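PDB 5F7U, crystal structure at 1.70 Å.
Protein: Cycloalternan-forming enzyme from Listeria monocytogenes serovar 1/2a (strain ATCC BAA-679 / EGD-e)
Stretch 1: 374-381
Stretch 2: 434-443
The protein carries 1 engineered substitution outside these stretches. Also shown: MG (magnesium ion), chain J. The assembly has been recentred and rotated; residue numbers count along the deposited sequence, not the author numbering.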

# COMPACT_ATOMS: atom_id res chain seq x y z
N TRP A 374 -13.27 -24.06 1.30
CA TRP A 374 -13.68 -24.41 2.66
C TRP A 374 -15.15 -24.05 2.82
O TRP A 374 -15.52 -22.86 2.85
CB TRP A 374 -12.82 -23.66 3.68
CG TRP A 374 -11.37 -24.04 3.64
CD1 TRP A 374 -10.81 -25.17 3.06
CD2 TRP A 374 -10.29 -23.31 4.22
NE1 TRP A 374 -9.44 -25.16 3.25
CE2 TRP A 374 -9.10 -24.04 3.97
CE3 TRP A 374 -10.21 -22.10 4.93
CZ2 TRP A 374 -7.84 -23.59 4.37
CZ3 TRP A 374 -8.94 -21.66 5.36
CH2 TRP A 374 -7.79 -22.40 5.07
N ASP A 375 -16.00 -25.07 2.89
CA ASP A 375 -17.44 -24.84 2.84
C ASP A 375 -18.23 -25.67 3.83
O ASP A 375 -19.45 -25.78 3.70
CB ASP A 375 -17.98 -25.07 1.41
CG ASP A 375 -18.00 -26.55 1.01
OD1 ASP A 375 -17.09 -27.32 1.42
OD2 ASP A 375 -18.93 -26.94 0.26
N ARG A 376 -17.54 -26.25 4.80
CA ARG A 376 -18.20 -27.08 5.81
C ARG A 376 -17.32 -27.19 7.04
O ARG A 376 -16.13 -26.91 6.98
CB ARG A 376 -18.54 -28.47 5.25
CG ARG A 376 -17.33 -29.26 4.73
CD ARG A 376 -17.80 -30.38 3.80
NE ARG A 376 -18.08 -29.85 2.46
CZ ARG A 376 -18.89 -30.41 1.56
NH1 ARG A 376 -19.56 -31.53 1.83
NH2 ARG A 376 -19.06 -29.83 0.38
N GLU A 377 -17.92 -27.60 8.15
CA GLU A 377 -17.19 -27.75 9.40
C GLU A 377 -15.96 -28.64 9.28
O GLU A 377 -14.92 -28.32 9.84
CB GLU A 377 -18.13 -28.28 10.47
CG GLU A 377 -18.87 -27.14 11.10
CD GLU A 377 -20.14 -27.56 11.84
OE1 GLU A 377 -20.63 -28.71 11.70
OE2 GLU A 377 -20.67 -26.66 12.52
N SER A 378 -16.07 -29.75 8.55
CA SER A 378 -14.92 -30.66 8.43
C SER A 378 -13.77 -30.02 7.68
O SER A 378 -12.62 -30.37 7.93
CB SER A 378 -15.29 -32.00 7.80
OG SER A 378 -15.95 -31.84 6.56
N ASP A 379 -14.07 -29.09 6.77
CA ASP A 379 -13.01 -28.33 6.07
C ASP A 379 -12.28 -27.43 7.06
O ASP A 379 -11.04 -27.29 7.00
CB ASP A 379 -13.56 -27.44 4.92
CG ASP A 379 -13.94 -28.24 3.65
OD1 ASP A 379 -13.55 -29.42 3.53
OD2 ASP A 379 -14.61 -27.68 2.75
N VAL A 380 -13.04 -26.78 7.95
CA VAL A 380 -12.45 -25.89 8.96
C VAL A 380 -11.60 -26.73 9.94
O VAL A 380 -10.45 -26.36 10.20
CB VAL A 380 -13.53 -25.06 9.70
CG1 VAL A 380 -12.92 -24.29 10.88
CG2 VAL A 380 -14.19 -24.07 8.75
N SER A 381 -12.15 -27.84 10.44
CA SER A 381 -11.39 -28.74 11.32
C SER A 381 -10.10 -29.21 10.67
O SER A 381 -9.05 -29.23 11.33
CB SER A 381 -12.23 -29.93 11.75
OG SER A 381 -13.35 -29.44 12.45
MG MG J . -15.12 -27.86 0.63
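Stretch 2, residues 434-443: GKWTDPKGMV

Stretch 2 runs as a loop through Asp438 and then enters a helix at Pro439, much as stretch 1 does at Glu377. The two helices point the same way, their axes 10° apart and 10.8 Å at closest approach. The backbones come nearest in the loops that lead into the helices, where the CA atoms of Arg376 and Lys435 lie 4.5 Å apart and Glu377 N donates to Lys435 O (2.8 Å), so a free amide of the first helical turn finds its acceptor across the contact.

Glu377 repays this with its carboxylate, which is long enough to reach the incoming loop: OE1 accepts from Thr437 N (2.8 Å) and Thr437 OG1 (2.9 Å), OE2 from Asp438 N (2.7 Å). Water 3 donates to both Glu377 OE1 and Gly434 O, each at 2.8 Å. Asp438, a short acceptor well suited to an N-cap, takes Gly441 N on OD1 (2.9 Å).

Asp375 gives OD1 to magnesium (2.2 Å), while its OD2 meets Arg376 NH2 in a salt bridge (2.9 Å) and reaches Lys435 NZ through water 2. Water 1 likewise links Asp375 O to Trp436 NE1, satisfying the indole, whose broad face covers Arg376 C and Glu377 N. Beyond the polar network, Val380 CG2 abuts Trp436 CZ3 (4.0 Å) and Val380 CG1 meets Met442 SD (3.8 Å); all three residues are buried, where apolar side chains suit.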

# COMPACT_ATOMS: atom_id res chain seq x y z
N GLY A 434 -26.41 -30.20 8.33
CA GLY A 434 -25.57 -30.48 7.16
C GLY A 434 -24.14 -30.00 7.32
O GLY A 434 -23.42 -30.48 8.18
N LYS A 435 -23.75 -29.03 6.50
CA LYS A 435 -22.37 -28.55 6.46
C LYS A 435 -21.94 -27.76 7.70
O LYS A 435 -20.73 -27.69 8.00
CB LYS A 435 -22.14 -27.73 5.18
CG LYS A 435 -22.25 -28.58 3.93
CD LYS A 435 -22.30 -27.75 2.65
CE LYS A 435 -22.50 -28.68 1.47
NZ LYS A 435 -22.92 -27.93 0.25
N TRP A 436 -22.92 -27.22 8.42
CA TRP A 436 -22.64 -26.39 9.59
C TRP A 436 -23.62 -26.75 10.68
O TRP A 436 -24.66 -26.10 10.83
CB TRP A 436 -22.76 -24.91 9.27
CG TRP A 436 -21.96 -24.47 8.10
CD1 TRP A 436 -22.43 -24.25 6.84
CD2 TRP A 436 -20.54 -24.23 8.06
NE1 TRP A 436 -21.39 -23.85 6.02
CE2 TRP A 436 -20.23 -23.86 6.73
CE3 TRP A 436 -19.51 -24.30 9.01
CZ2 TRP A 436 -18.93 -23.53 6.33
CZ3 TRP A 436 -18.20 -23.98 8.61
CH2 TRP A 436 -17.93 -23.61 7.29
N THR A 437 -23.29 -27.77 11.45
CA THR A 437 -24.21 -28.23 12.50
C THR A 437 -24.08 -27.40 13.79
O THR A 437 -24.99 -27.42 14.63
CB THR A 437 -24.01 -29.71 12.85
OG1 THR A 437 -22.70 -29.90 13.38
CG2 THR A 437 -24.25 -30.61 11.66
N ASP A 438 -22.95 -26.70 13.97
CA ASP A 438 -22.73 -25.90 15.18
C ASP A 438 -21.77 -24.74 14.89
O ASP A 438 -20.60 -24.83 15.23
CB ASP A 438 -22.20 -26.81 16.31
CG ASP A 438 -21.87 -26.06 17.61
OD1 ASP A 438 -22.32 -24.91 17.81
OD2 ASP A 438 -21.15 -26.67 18.44
N PRO A 439 -22.27 -23.65 14.25
CA PRO A 439 -21.36 -22.54 13.90
C PRO A 439 -20.64 -21.92 15.11
O PRO A 439 -19.44 -21.59 15.04
CB PRO A 439 -22.28 -21.51 13.21
CG PRO A 439 -23.42 -22.32 12.70
CD PRO A 439 -23.63 -23.41 13.73
N LYS A 440 -21.36 -21.79 16.22
CA LYS A 440 -20.77 -21.29 17.48
C LYS A 440 -19.58 -22.16 17.90
O LYS A 440 -18.51 -21.65 18.19
CB LYS A 440 -21.85 -21.31 18.57
CG LYS A 440 -21.65 -20.29 19.67
CD LYS A 440 -22.92 -20.15 20.51
CE LYS A 440 -23.00 -21.18 21.62
NZ LYS A 440 -24.08 -20.83 22.60
N GLY A 441 -19.77 -23.48 17.92
CA GLY A 441 -18.68 -24.40 18.28
C GLY A 441 -17.53 -24.38 17.30
O GLY A 441 -16.38 -24.51 17.68
N MET A 442 -17.86 -24.20 16.02
CA MET A 442 -16.84 -24.10 14.99
C MET A 442 -15.96 -22.87 15.25
O MET A 442 -14.73 -22.97 15.20
CB MET A 442 -17.51 -24.06 13.59
CG MET A 442 -16.56 -23.94 12.38
SD MET A 442 -15.95 -22.27 12.07
CE MET A 442 -17.46 -21.46 11.57
N VAL A 443 -16.60 -21.72 15.51
CA VAL A 443 -15.84 -20.48 15.78
C VAL A 443 -14.98 -20.64 17.05
O VAL A 443 -13.81 -20.24 17.07
CB VAL A 443 -16.79 -19.25 15.83
CG1 VAL A 443 -16.06 -18.01 16.33
CG2 VAL A 443 -17.38 -18.98 14.44
O HOH W 1 -21.28 -23.84 3.06
O HOH W 2 -21.35 -25.78 -0.19
O HOH W 3 -20.97 -30.47 9.56
O HOH W 4 -15.60 -29.98 0.89
O HOH W 5 -12.95 -28.63 0.34
O HOH W 6 -15.93 -27.47 -1.52